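MGS-M4 (Unidentified, PDB 4Q3M) is an aldo-keto reductase with an alpha/beta (TIM) barrel, which probably interconverts carbonyls and alcohols with a nicotinamide cofactor; its substrate is unknown. Local coordinates at residues His2-Asn7 against Asn178-Ala183; Leu6-Glu11 against Thr123-Gly128; Tyr10-Ile15 against Glu67-Thr72; Glu86-Ser91 against Glu127-Ala132; Ile100-Ile105 against Pro154-Val159. One frame throughout, in Å; residues are numbered along the deposited sequence.

Contact 1: His2-Asn7 against Asn178-Ala183; sequences HSVKLN and NIQLEA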
# COMPACT_ATOMS: atom_id res chain seq x y z
N HIS A 2 15.25 -19.07 18.40
CA HIS A 2 14.41 -18.72 19.54
C HIS A 2 12.99 -18.41 19.14
O HIS A 2 12.71 -18.12 17.98
CB HIS A 2 15.04 -17.61 20.39
CG HIS A 2 14.60 -16.21 20.03
ND1 HIS A 2 15.12 -15.53 19.01
CD2 HIS A 2 13.69 -15.37 20.64
CE1 HIS A 2 14.55 -14.32 18.94
NE2 HIS A 2 13.68 -14.22 19.95
N SER A 3 12.07 -18.53 20.08
CA SER A 3 10.67 -18.44 19.70
C SER A 3 9.93 -17.31 20.41
O SER A 3 10.32 -16.86 21.48
CB SER A 3 9.96 -19.77 20.00
OG SER A 3 10.58 -20.84 19.31
N VAL A 4 8.85 -16.86 19.78
CA VAL A 4 7.95 -15.88 20.37
C VAL A 4 6.67 -16.60 20.80
O VAL A 4 6.38 -17.69 20.31
CB VAL A 4 7.61 -14.74 19.40
CG1 VAL A 4 8.87 -14.06 18.91
CG2 VAL A 4 6.80 -15.27 18.22
N LYS A 5 5.91 -16.00 21.70
CA LYS A 5 4.63 -16.59 22.08
C LYS A 5 3.46 -15.71 21.66
O LYS A 5 3.38 -14.53 22.00
CB LYS A 5 4.57 -16.88 23.58
CG LYS A 5 5.87 -17.38 24.18
CD LYS A 5 5.59 -18.39 25.28
CE LYS A 5 4.49 -17.91 26.22
NZ LYS A 5 3.81 -19.06 26.88
N LEU A 6 2.55 -16.31 20.90
CA LEU A 6 1.36 -15.63 20.41
C LEU A 6 0.40 -15.36 21.56
O LEU A 6 0.64 -15.82 22.68
CB LEU A 6 0.69 -16.48 19.32
CG LEU A 6 1.67 -17.04 18.28
CD1 LEU A 6 0.96 -17.87 17.24
CD2 LEU A 6 2.47 -15.92 17.62
N ASN A 7 -0.68 -14.64 21.30
CA ASN A 7 -1.59 -14.21 22.36
C ASN A 7 -2.32 -15.36 23.05
O ASN A 7 -2.97 -15.16 24.08
CB ASN A 7 -2.61 -13.21 21.80
CG ASN A 7 -3.45 -13.77 20.67
OD1 ASN A 7 -3.96 -14.89 20.74
ND2 ASN A 7 -3.61 -12.99 19.61
N ASN A 178 -1.94 -7.01 20.25
CA ASN A 178 -1.45 -8.36 20.54
C ASN A 178 -1.42 -9.27 19.32
O ASN A 178 -1.76 -10.45 19.41
CB ASN A 178 -2.29 -8.99 21.65
CG ASN A 178 -2.56 -8.04 22.79
OD1 ASN A 178 -1.67 -7.74 23.60
ND2 ASN A 178 -3.79 -7.55 22.88
N ILE A 179 -1.02 -8.71 18.18
CA ILE A 179 -0.89 -9.48 16.96
C ILE A 179 0.58 -9.62 16.58
O ILE A 179 1.29 -8.62 16.45
CB ILE A 179 -1.66 -8.83 15.79
CG1 ILE A 179 -3.14 -8.67 16.14
CG2 ILE A 179 -1.49 -9.64 14.52
CD1 ILE A 179 -3.95 -7.97 15.08
N GLN A 180 1.04 -10.86 16.43
CA GLN A 180 2.43 -11.10 16.06
C GLN A 180 2.64 -10.83 14.58
O GLN A 180 2.14 -11.57 13.73
CB GLN A 180 2.85 -12.53 16.40
CG GLN A 180 4.25 -12.88 15.91
CD GLN A 180 5.33 -12.06 16.60
OE1 GLN A 180 5.29 -11.85 17.81
NE2 GLN A 180 6.30 -11.60 15.82
N LEU A 181 3.37 -9.77 14.26
CA LEU A 181 3.68 -9.46 12.88
C LEU A 181 4.72 -10.43 12.34
O LEU A 181 5.74 -10.68 12.98
CB LEU A 181 4.17 -8.01 12.74
CG LEU A 181 4.25 -7.48 11.31
CD1 LEU A 181 3.61 -6.11 11.21
CD2 LEU A 181 5.70 -7.43 10.83
N GLU A 182 4.44 -10.99 11.17
CA GLU A 182 5.36 -11.91 10.52
C GLU A 182 5.81 -11.33 9.19
O GLU A 182 5.00 -10.81 8.42
CB GLU A 182 4.70 -13.28 10.32
CG GLU A 182 5.64 -14.36 9.83
CD GLU A 182 4.95 -15.70 9.68
OE1 GLU A 182 3.71 -15.72 9.57
OE2 GLU A 182 5.65 -16.74 9.67
N ALA A 183 7.11 -11.41 8.92
CA ALA A 183 7.67 -10.79 7.72
C ALA A 183 7.96 -11.82 6.63
O ALA A 183 8.78 -12.71 6.82
CB ALA A 183 8.94 -10.03 8.07
O HOH W 1 3.59 -12.81 19.63
O HOH W 2 -0.33 -13.07 18.66
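Gln180 sets CG opposite its own backbone N (chi1 175°) and then bends at the next bond (chi2 64°), which brings its chain against Leu6 and its amide against Val4. CB of Gln180 packs on Leu6 CD2 at 3.6 Å, the side chains crossing at about a right angle. Val4 CG2 lies 3.8 Å from Gln180 OE1. A water donates to Gln180 OE1 (2.7 Å) and to Lys5 O, while NE2 of Gln180 bonds Leu181 O and Glu224 O. Asn7 ND2 gives a straight bond (164°, 3.1 Å) to Asn178 O, which lies close to the amide plane of Asn7. Asn178 is the C-prime residue of the Schellman motif ending helix 168-176. With an alanine here in place of Gln180, the bridging water would probably lose its second anchor and a gap would open beside Val4. The N-terminal hairpin is thus tied to strand 180-184 and the turn that leads into it by amides and water as well as by apolar packing.

Contact 2: Leu6-Glu11 against Thr123-Gly128; sequences LNNNYE and TLYEEG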
# COMPACT_ATOMS: atom_id res chain seq x y z
N LEU A 6 2.55 -16.31 20.90
CA LEU A 6 1.36 -15.63 20.41
C LEU A 6 0.40 -15.36 21.56
O LEU A 6 0.64 -15.82 22.68
CB LEU A 6 0.69 -16.48 19.32
CG LEU A 6 1.67 -17.04 18.28
CD1 LEU A 6 0.96 -17.87 17.24
CD2 LEU A 6 2.47 -15.92 17.62
N ASN A 7 -0.68 -14.64 21.30
CA ASN A 7 -1.59 -14.21 22.36
C ASN A 7 -2.32 -15.36 23.05
O ASN A 7 -2.97 -15.16 24.08
CB ASN A 7 -2.61 -13.21 21.80
CG ASN A 7 -3.45 -13.77 20.67
OD1 ASN A 7 -3.96 -14.89 20.74
ND2 ASN A 7 -3.61 -12.99 19.61
N ASN A 8 -2.22 -16.56 22.49
CA ASN A 8 -2.81 -17.75 23.11
C ASN A 8 -1.75 -18.62 23.77
O ASN A 8 -1.97 -19.82 23.99
CB ASN A 8 -3.59 -18.56 22.07
CG ASN A 8 -2.69 -19.18 21.02
OD1 ASN A 8 -1.62 -18.67 20.72
ND2 ASN A 8 -3.14 -20.29 20.45
N ASN A 9 -0.61 -18.01 24.06
CA ASN A 9 0.52 -18.66 24.73
C ASN A 9 1.16 -19.78 23.90
O ASN A 9 1.95 -20.56 24.42
CB ASN A 9 0.10 -19.22 26.09
CG ASN A 9 -0.55 -18.17 26.97
OD1 ASN A 9 -0.12 -17.02 27.01
ND2 ASN A 9 -1.60 -18.57 27.68
N TYR A 10 0.82 -19.85 22.62
CA TYR A 10 1.41 -20.86 21.74
C TYR A 10 2.71 -20.35 21.14
O TYR A 10 2.75 -19.27 20.55
CB TYR A 10 0.42 -21.25 20.64
CG TYR A 10 0.78 -22.55 19.95
CD1 TYR A 10 0.46 -23.77 20.52
CD2 TYR A 10 1.43 -22.56 18.72
CE1 TYR A 10 0.78 -24.96 19.90
CE2 TYR A 10 1.75 -23.74 18.08
CZ TYR A 10 1.42 -24.94 18.68
OH TYR A 10 1.74 -26.13 18.06
N GLU A 11 3.77 -21.13 21.29
CA GLU A 11 5.10 -20.72 20.84
C GLU A 11 5.26 -20.85 19.33
O GLU A 11 4.68 -21.73 18.70
CB GLU A 11 6.18 -21.53 21.55
CG GLU A 11 6.32 -21.21 23.03
CD GLU A 11 7.43 -21.99 23.70
OE1 GLU A 11 8.02 -22.87 23.03
OE2 GLU A 11 7.72 -21.72 24.88
N THR A 123 -13.90 -22.16 14.14
CA THR A 123 -14.47 -23.48 14.33
C THR A 123 -13.37 -24.54 14.38
O THR A 123 -13.39 -25.43 15.23
CB THR A 123 -15.48 -23.83 13.21
OG1 THR A 123 -16.56 -22.90 13.23
CG2 THR A 123 -16.02 -25.24 13.41
N LEU A 124 -12.41 -24.42 13.47
CA LEU A 124 -11.28 -25.34 13.41
C LEU A 124 -10.40 -25.22 14.65
O LEU A 124 -9.85 -26.21 15.13
CB LEU A 124 -10.46 -25.09 12.15
CG LEU A 124 -11.17 -25.33 10.82
CD1 LEU A 124 -10.36 -24.75 9.67
CD2 LEU A 124 -11.42 -26.81 10.61
N TYR A 125 -10.27 -24.00 15.16
CA TYR A 125 -9.47 -23.74 16.36
C TYR A 125 -10.11 -24.39 17.58
O TYR A 125 -9.43 -24.96 18.42
CB TYR A 125 -9.29 -22.24 16.57
CG TYR A 125 -8.36 -21.89 17.71
CD1 TYR A 125 -6.98 -21.89 17.54
CD2 TYR A 125 -8.86 -21.55 18.96
CE1 TYR A 125 -6.13 -21.56 18.57
CE2 TYR A 125 -8.01 -21.22 20.01
CZ TYR A 125 -6.65 -21.23 19.81
OH TYR A 125 -5.80 -20.90 20.84
N GLU A 126 -11.43 -24.28 17.66
CA GLU A 126 -12.18 -24.89 18.76
C GLU A 126 -12.13 -26.41 18.69
O GLU A 126 -12.17 -27.09 19.71
CB GLU A 126 -13.63 -24.40 18.75
CG GLU A 126 -13.79 -22.92 19.07
CD GLU A 126 -15.21 -22.43 18.89
OE1 GLU A 126 -16.08 -23.24 18.49
OE2 GLU A 126 -15.46 -21.23 19.14
N GLU A 127 -12.03 -26.93 17.47
CA GLU A 127 -11.98 -28.38 17.26
C GLU A 127 -10.56 -28.92 17.41
O GLU A 127 -10.33 -30.12 17.31
CB GLU A 127 -12.53 -28.74 15.88
CG GLU A 127 -14.04 -28.53 15.75
CD GLU A 127 -14.55 -28.85 14.36
OE1 GLU A 127 -13.73 -29.05 13.44
OE2 GLU A 127 -15.79 -28.90 14.18
N GLY A 128 -9.61 -28.02 17.64
CA GLY A 128 -8.23 -28.41 17.90
C GLY A 128 -7.45 -28.82 16.66
O GLY A 128 -6.42 -29.48 16.77
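Asn8 and Tyr125 carry this contact, and they meet through their polar ends. Asn8 ND2 donates to Tyr125 OH at 2.8 Å, with an N-H...O angle of 160°. The hydroxyl oxygen lies near the Asn8 amide plane, and ND2 in turn sits at the edge of the Tyr125 ring, near its plane. The amide and ring planes are 43° apart. CB of Asn8 is also close, 3.4 Å from Tyr125 OH. With chi1 near 180° (-174°), Tyr125 can send its ring across to the hairpin loop. The same ND2 also bonds Lys131 O, and OD1 of Asn8 takes a weak bond from Tyr10 N, so both ends of the amide are engaged.

Asn8 belongs to the loop of the N-terminal beta hairpin. A type I turn runs from Leu6 to Asn9 and is closed by Asn9 N to Leu6 O at 2.9 Å. Tyr125 stands in the last turn of helix 111-126. That helix ends in a Schellman motif, with Gly128 at positive phi.

Away from this one bond the approach is loose. The nearest CA atoms, those of Asn8 and Tyr125, are still 11.2 Å apart. The turn and the helix end are surface elements bridged by this one pair. Met155 packs beside it on Asn8, and Ile152 on Tyr125.

Contact 3: Tyr10-Ile15 against Glu67-Thr72; sequences YEMPII and EIFVTT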
# COMPACT_ATOMS: atom_id res chain seq x y z
N TYR A 10 0.82 -19.85 22.62
CA TYR A 10 1.41 -20.86 21.74
C TYR A 10 2.71 -20.35 21.14
O TYR A 10 2.75 -19.27 20.55
CB TYR A 10 0.42 -21.25 20.64
CG TYR A 10 0.78 -22.55 19.95
CD1 TYR A 10 0.46 -23.77 20.52
CD2 TYR A 10 1.43 -22.56 18.72
CE1 TYR A 10 0.78 -24.96 19.90
CE2 TYR A 10 1.75 -23.74 18.08
CZ TYR A 10 1.42 -24.94 18.68
OH TYR A 10 1.74 -26.13 18.06
N GLU A 11 3.77 -21.13 21.29
CA GLU A 11 5.10 -20.72 20.84
C GLU A 11 5.26 -20.85 19.33
O GLU A 11 4.68 -21.73 18.70
CB GLU A 11 6.18 -21.53 21.55
CG GLU A 11 6.32 -21.21 23.03
CD GLU A 11 7.43 -21.99 23.70
OE1 GLU A 11 8.02 -22.87 23.03
OE2 GLU A 11 7.72 -21.72 24.88
N MET A 12 6.06 -19.95 18.76
CA MET A 12 6.31 -19.93 17.33
C MET A 12 7.75 -19.54 17.06
O MET A 12 8.18 -18.44 17.41
CB MET A 12 5.36 -18.94 16.64
CG MET A 12 5.52 -18.85 15.13
SD MET A 12 4.47 -17.56 14.42
CE MET A 12 4.76 -17.82 12.67
N PRO A 13 8.53 -20.46 16.46
CA PRO A 13 9.93 -20.19 16.10
C PRO A 13 10.06 -18.90 15.29
O PRO A 13 9.45 -18.77 14.23
CB PRO A 13 10.31 -21.41 15.26
CG PRO A 13 9.43 -22.50 15.78
CD PRO A 13 8.12 -21.83 16.11
N ILE A 14 10.85 -17.96 15.81
CA ILE A 14 10.94 -16.63 15.22
C ILE A 14 11.53 -16.66 13.81
O ILE A 14 11.38 -15.70 13.05
CB ILE A 14 11.77 -15.68 16.12
CG1 ILE A 14 11.41 -14.22 15.86
CG2 ILE A 14 13.26 -15.93 15.93
CD1 ILE A 14 12.09 -13.24 16.78
N ILE A 15 12.20 -17.75 13.47
CA ILE A 15 12.70 -17.94 12.12
C ILE A 15 12.11 -19.21 11.52
O ILE A 15 11.80 -20.16 12.24
CB ILE A 15 14.25 -18.00 12.08
CG1 ILE A 15 14.76 -17.80 10.65
CG2 ILE A 15 14.76 -19.31 12.67
CD1 ILE A 15 16.26 -17.89 10.52
N GLU A 67 7.49 -30.78 17.35
CA GLU A 67 8.64 -29.89 17.47
C GLU A 67 8.88 -29.12 16.17
O GLU A 67 9.86 -28.39 16.04
CB GLU A 67 9.89 -30.69 17.85
CG GLU A 67 9.59 -31.88 18.76
CD GLU A 67 10.84 -32.45 19.41
OE1 GLU A 67 11.95 -32.19 18.91
OE2 GLU A 67 10.70 -33.17 20.42
N ILE A 68 7.96 -29.28 15.22
CA ILE A 68 8.03 -28.56 13.96
C ILE A 68 6.79 -27.70 13.74
O ILE A 68 5.66 -28.20 13.74
CB ILE A 68 8.19 -29.52 12.76
CG1 ILE A 68 9.42 -30.40 12.94
CG2 ILE A 68 8.26 -28.74 11.46
CD1 ILE A 68 9.65 -31.37 11.80
N PHE A 69 7.01 -26.40 13.56
CA PHE A 69 5.93 -25.45 13.34
C PHE A 69 5.56 -25.40 11.86
O PHE A 69 6.37 -24.98 11.03
CB PHE A 69 6.33 -24.06 13.84
CG PHE A 69 5.18 -23.12 14.04
CD1 PHE A 69 4.63 -22.43 12.97
CD2 PHE A 69 4.65 -22.91 15.31
CE1 PHE A 69 3.57 -21.56 13.16
CE2 PHE A 69 3.59 -22.04 15.50
CZ PHE A 69 3.05 -21.37 14.43
N VAL A 70 4.34 -25.81 11.53
CA VAL A 70 3.89 -25.82 10.14
C VAL A 70 2.79 -24.80 9.90
O VAL A 70 1.72 -24.86 10.51
CB VAL A 70 3.39 -27.21 9.72
CG1 VAL A 70 2.99 -27.21 8.25
CG2 VAL A 70 4.45 -28.26 9.99
N THR A 71 3.05 -23.87 8.99
CA THR A 71 2.07 -22.86 8.61
C THR A 71 1.65 -23.01 7.16
O THR A 71 2.50 -23.07 6.26
CB THR A 71 2.61 -21.43 8.82
OG1 THR A 71 2.93 -21.23 10.20
CG2 THR A 71 1.57 -20.40 8.40
N THR A 72 0.35 -23.09 6.92
CA THR A 72 -0.17 -23.02 5.56
C THR A 72 -1.26 -21.95 5.51
O THR A 72 -1.73 -21.48 6.54
CB THR A 72 -0.72 -24.37 5.07
OG1 THR A 72 -1.01 -24.28 3.67
CG2 THR A 72 -1.98 -24.74 5.82
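Tyr10, Met12 and Pro13 meet Phe69 where the strand segments 11-13 and 69-72 cross almost at right angles (84°), their short axes 8.1 Å apart at their closest. Phe69 does nearly all the work on its side. With chi1 near 180° (-163°) it swings its ring toward the hairpin. Met12 covers one face: its CG makes a CH-pi contact 3.8 Å from the ring centroid and only 18° off the normal. The Met12 chain runs on extended, which leaves SD in an oblique Met-aromatic contact at 4.7 Å from the same centroid. Tyr10 presents the edge of its ring, with CE2 3.6 Å from Phe69 CE2. At the root of the phenylalanine, Pro13 CD rests 3.7 Å from Phe69 CB. Glu11 O comes obliquely, 3.4 Å from Phe69 CE2, without a hydrogen bond. His41 adds an edge-to-face contact with the Phe69 ring, and Leu102 also packs on it. The polar end of Tyr10 is held by Asp101, whose OD1 bonds the phenol OH.

In aldo-keto reductases such a hairpin closes the bottom of the barrel. The closure here is mostly apolar, with one backbone carbonyl against the ring, while the tyrosine hydroxyl is anchored beyond it.

Contact 4: Glu86-Ser91 against Glu127-Ala132; sequences EAFNTS and EGKVKA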
# COMPACT_ATOMS: atom_id res chain seq x y z
N GLU A 86 -13.45 -26.97 3.81
CA GLU A 86 -13.06 -27.98 2.84
C GLU A 86 -11.63 -27.77 2.33
O GLU A 86 -10.88 -28.72 2.16
CB GLU A 86 -14.04 -27.99 1.66
CG GLU A 86 -13.69 -28.99 0.56
CD GLU A 86 -13.89 -30.44 0.97
OE1 GLU A 86 -14.43 -30.69 2.07
OE2 GLU A 86 -13.52 -31.33 0.18
N ALA A 87 -11.28 -26.51 2.10
CA ALA A 87 -9.94 -26.17 1.62
C ALA A 87 -8.89 -26.47 2.69
O ALA A 87 -7.73 -26.72 2.38
CB ALA A 87 -9.88 -24.72 1.20
N PHE A 88 -9.32 -26.43 3.95
CA PHE A 88 -8.43 -26.74 5.07
C PHE A 88 -8.13 -28.23 5.14
O PHE A 88 -6.99 -28.63 5.35
CB PHE A 88 -9.05 -26.26 6.38
CG PHE A 88 -8.25 -26.64 7.59
CD1 PHE A 88 -7.09 -25.95 7.91
CD2 PHE A 88 -8.66 -27.68 8.41
CE1 PHE A 88 -6.35 -26.29 9.02
CE2 PHE A 88 -7.92 -28.03 9.53
CZ PHE A 88 -6.77 -27.33 9.83
N ASN A 89 -9.17 -29.05 4.96
CA ASN A 89 -9.01 -30.50 4.96
C ASN A 89 -8.13 -30.95 3.80
O ASN A 89 -7.36 -31.90 3.93
CB ASN A 89 -10.37 -31.19 4.89
CG ASN A 89 -11.34 -30.68 5.94
OD1 ASN A 89 -10.96 -30.42 7.08
ND2 ASN A 89 -12.60 -30.54 5.56
N THR A 90 -8.25 -30.25 2.68
CA THR A 90 -7.40 -30.52 1.52
C THR A 90 -5.95 -30.20 1.85
O THR A 90 -5.05 -30.98 1.54
CB THR A 90 -7.84 -29.70 0.30
OG1 THR A 90 -9.20 -30.02 -0.03
CG2 THR A 90 -6.95 -30.00 -0.90
N SER A 91 -5.72 -29.06 2.49
CA SER A 91 -4.39 -28.68 2.95
C SER A 91 -3.86 -29.70 3.94
O SER A 91 -2.72 -30.14 3.85
CB SER A 91 -4.42 -27.29 3.60
OG SER A 91 -4.66 -26.28 2.64
N GLU A 127 -12.03 -26.93 17.47
CA GLU A 127 -11.98 -28.38 17.26
C GLU A 127 -10.56 -28.92 17.41
O GLU A 127 -10.33 -30.12 17.31
CB GLU A 127 -12.53 -28.74 15.88
CG GLU A 127 -14.04 -28.53 15.75
CD GLU A 127 -14.55 -28.85 14.36
OE1 GLU A 127 -13.73 -29.05 13.44
OE2 GLU A 127 -15.79 -28.90 14.18
N GLY A 128 -9.61 -28.02 17.64
CA GLY A 128 -8.23 -28.41 17.90
C GLY A 128 -7.45 -28.82 16.66
O GLY A 128 -6.42 -29.48 16.77
N LYS A 129 -7.94 -28.42 15.49
CA LYS A 129 -7.26 -28.76 14.24
C LYS A 129 -6.22 -27.71 13.86
O LYS A 129 -5.30 -27.98 13.09
CB LYS A 129 -8.28 -28.93 13.11
CG LYS A 129 -9.16 -30.17 13.27
CD LYS A 129 -10.11 -30.33 12.10
CE LYS A 129 -10.96 -31.59 12.25
NZ LYS A 129 -11.92 -31.75 11.13
N VAL A 130 -6.38 -26.50 14.40
CA VAL A 130 -5.35 -25.47 14.27
C VAL A 130 -4.95 -24.93 15.64
O VAL A 130 -5.81 -24.64 16.47
CB VAL A 130 -5.80 -24.30 13.37
CG1 VAL A 130 -5.59 -24.65 11.91
CG2 VAL A 130 -7.24 -23.94 13.63
N LYS A 131 -3.65 -24.80 15.86
CA LYS A 131 -3.13 -24.36 17.14
C LYS A 131 -3.06 -22.84 17.22
O LYS A 131 -2.95 -22.27 18.30
CB LYS A 131 -1.75 -24.97 17.39
CG LYS A 131 -1.77 -26.48 17.52
CD LYS A 131 -2.73 -26.92 18.61
CE LYS A 131 -2.83 -28.44 18.69
NZ LYS A 131 -3.77 -28.87 19.76
N ALA A 132 -3.12 -22.19 16.06
CA ALA A 132 -3.09 -20.74 15.99
C ALA A 132 -3.72 -20.25 14.68
O ALA A 132 -3.50 -20.84 13.63
CB ALA A 132 -1.67 -20.22 16.12
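Phe88 of helix 81-94 packs on Lys129 and Val130, in the loop that leads from helix 111-126 to strand 133-136 of the alpha/beta barrel. The contact joins an outer helix to the turn at the foot of its neighbour, just past the Schellman motif at Gly128.

Along the helix, Phe88 is the main point of contact. Its CG is anti to its backbone N (chi1 175°), and the ring enters the loop end-first. CE1 lies 3.4 Å from Val130 CG1, which comes in obliquely. CE2 touches Lys129 CB at 3.7 Å. Lys129 O sits at the ring edge, near its plane, 3.6 Å from Phe88 CZ. Tyr103 meets the same ring edge-to-face, and Leu124 packs beside it. A serine in place of Phe88 would probably open a gap against Val130 and cost Tyr103 its edge-to-face contact with this ring.

Next comes Asn89, whose amide turns toward the end of the Lys129 chain. That ammonium makes a long ion pair with Glu127. Toward the helix, Lys129 NZ stays 4.4 Å from Asn89 OD1, too far for a bond.

Contact 5: Ile100-Ile105 against Pro154-Val159; sequences IDLYLI and PMVNQV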
# COMPACT_ATOMS: atom_id res chain seq x y z
N ILE A 100 -2.68 -28.50 12.26
CA ILE A 100 -1.79 -27.49 11.70
C ILE A 100 -1.47 -26.43 12.75
O ILE A 100 -2.34 -26.00 13.49
CB ILE A 100 -2.42 -26.83 10.45
CG1 ILE A 100 -2.46 -27.84 9.30
CG2 ILE A 100 -1.64 -25.60 10.02
CD1 ILE A 100 -3.15 -27.33 8.06
N ASP A 101 -0.20 -26.03 12.82
CA ASP A 101 0.25 -25.07 13.82
C ASP A 101 -0.36 -23.69 13.60
O ASP A 101 -0.87 -23.07 14.54
CB ASP A 101 1.77 -24.98 13.82
CG ASP A 101 2.43 -26.30 14.15
OD1 ASP A 101 2.61 -26.60 15.35
OD2 ASP A 101 2.78 -27.04 13.21
N LEU A 102 -0.31 -23.20 12.37
CA LEU A 102 -0.83 -21.88 12.05
C LEU A 102 -1.56 -21.87 10.70
O LEU A 102 -1.06 -22.41 9.72
CB LEU A 102 0.30 -20.85 12.04
CG LEU A 102 -0.06 -19.39 11.72
CD1 LEU A 102 -1.10 -18.86 12.68
CD2 LEU A 102 1.19 -18.52 11.74
N TYR A 103 -2.73 -21.25 10.68
CA TYR A 103 -3.51 -21.14 9.45
C TYR A 103 -3.85 -19.68 9.19
O TYR A 103 -4.40 -18.99 10.05
CB TYR A 103 -4.79 -21.99 9.54
CG TYR A 103 -5.38 -22.36 8.20
CD1 TYR A 103 -4.57 -22.81 7.16
CD2 TYR A 103 -6.75 -22.29 7.98
CE1 TYR A 103 -5.11 -23.16 5.94
CE2 TYR A 103 -7.29 -22.65 6.76
CZ TYR A 103 -6.47 -23.08 5.74
OH TYR A 103 -7.01 -23.43 4.52
N LEU A 104 -3.52 -19.20 7.99
CA LEU A 104 -3.67 -17.78 7.67
C LEU A 104 -4.61 -17.53 6.50
O LEU A 104 -4.70 -18.34 5.57
CB LEU A 104 -2.31 -17.16 7.36
CG LEU A 104 -1.19 -17.28 8.39
CD1 LEU A 104 0.10 -16.70 7.84
CD2 LEU A 104 -1.58 -16.60 9.69
N ILE A 105 -5.31 -16.40 6.54
CA ILE A 105 -6.02 -15.89 5.38
C ILE A 105 -5.00 -15.16 4.51
O ILE A 105 -4.37 -14.20 4.95
CB ILE A 105 -7.16 -14.93 5.76
CG1 ILE A 105 -8.11 -15.60 6.76
CG2 ILE A 105 -7.92 -14.47 4.52
CD1 ILE A 105 -9.26 -14.72 7.20
N PRO A 154 -7.21 -12.35 16.21
CA PRO A 154 -6.08 -12.69 15.33
C PRO A 154 -4.76 -12.78 16.10
O PRO A 154 -4.51 -11.97 16.99
CB PRO A 154 -6.06 -11.53 14.33
CG PRO A 154 -7.46 -11.06 14.28
CD PRO A 154 -7.99 -11.22 15.68
N MET A 155 -3.93 -13.75 15.74
CA MET A 155 -2.69 -13.99 16.46
C MET A 155 -1.47 -13.62 15.64
O MET A 155 -0.43 -13.26 16.18
CB MET A 155 -2.61 -15.46 16.89
CG MET A 155 -3.86 -15.95 17.61
SD MET A 155 -3.81 -17.71 17.99
CE MET A 155 -5.44 -17.95 18.70
N VAL A 156 -1.60 -13.72 14.31
CA VAL A 156 -0.48 -13.46 13.41
C VAL A 156 -0.92 -12.68 12.17
O VAL A 156 -1.96 -12.97 11.58
CB VAL A 156 0.20 -14.78 12.96
CG1 VAL A 156 1.21 -14.53 11.85
CG2 VAL A 156 0.86 -15.48 14.14
N ASN A 157 -0.13 -11.68 11.79
CA ASN A 157 -0.33 -10.97 10.53
C ASN A 157 0.93 -11.03 9.68
O ASN A 157 1.89 -10.30 9.93
CB ASN A 157 -0.74 -9.52 10.78
CG ASN A 157 -1.11 -8.79 9.50
OD1 ASN A 157 -1.42 -9.41 8.49
ND2 ASN A 157 -1.08 -7.46 9.55
N GLN A 158 0.93 -11.90 8.67
CA GLN A 158 2.09 -12.05 7.80
C GLN A 158 2.05 -11.06 6.64
O GLN A 158 1.21 -11.18 5.74
CB GLN A 158 2.19 -13.48 7.27
CG GLN A 158 3.41 -13.71 6.39
CD GLN A 158 3.48 -15.10 5.82
OE1 GLN A 158 3.62 -15.28 4.61
NE2 GLN A 158 3.37 -16.11 6.68
N VAL A 159 2.96 -10.09 6.65
CA VAL A 159 3.00 -9.07 5.61
C VAL A 159 4.41 -8.84 5.08
O VAL A 159 5.39 -9.17 5.75
CB VAL A 159 2.44 -7.73 6.11
CG1 VAL A 159 0.94 -7.83 6.37
CG2 VAL A 159 3.17 -7.28 7.37
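Leu102 and Leu104 make the apolar part of this contact with Val156. Both Leu102 and Val156 offer branched ends: Leu102 CD2 lies 3.9 Å from Val156 CG2 and about as far from CG1. Leu104 comes from the next inward position, with CD2 4.1 Å from Val156 CG1. Its CG lies anti to its own carbonyl carbon (chi1 -55°), and its two methyls serve different partners.

The second kind of contact is of carbon with an amide. Leu104 CD1 is 3.5 Å from Gln158 NE2 and 3.9 Å from Gln158 CB, the two side chains crossing at about a right angle. This is packing only. The NE2 group has its polar partners outside the two segments, donating to Glu182 OE1 and to Asp43 OD1. Those two bonds are likely to fix how the buried amide is turned, while Leu104 lies against it.

The backbones do not pair. Strands 102-105 and 156-160 are separated in the sheet by strand 133-136. The short axes of segments 102-105 and 156-159 pass 8.2 Å apart at an angle of 59°. Side chains alternate along both strands. Tyr103 and Ile105 face outer helices, whereas Leu102, Leu104, Val156 and Gln158 fill the interior. Such inward-pointing residues, meeting across a skipped strand, form the core of a TIM barrel.

In the fold
From the N terminus, the hairpin of strands 3-5 and 11-13 starts three contacts. Contact 1 closes the longest loop, reaching strand 180-184, and contacts 3, 4 and 5 all fall within it. Contact 2 starts in the hairpin turn and ends at the foot of helix 111-126. Contact 3 leaves the second hairpin strand for strand 69-74, and its loop closes before contacts 4 and 5 open. Contact 4 ties helix 81-94 to the loop after helix 111-126, where contact 2 also ends. Contact 5 crosses both contacts 2 and 4 along the chain, joining strands 102-105 and 156-160. Hairpin, barrel interior and outer helices are thus linked.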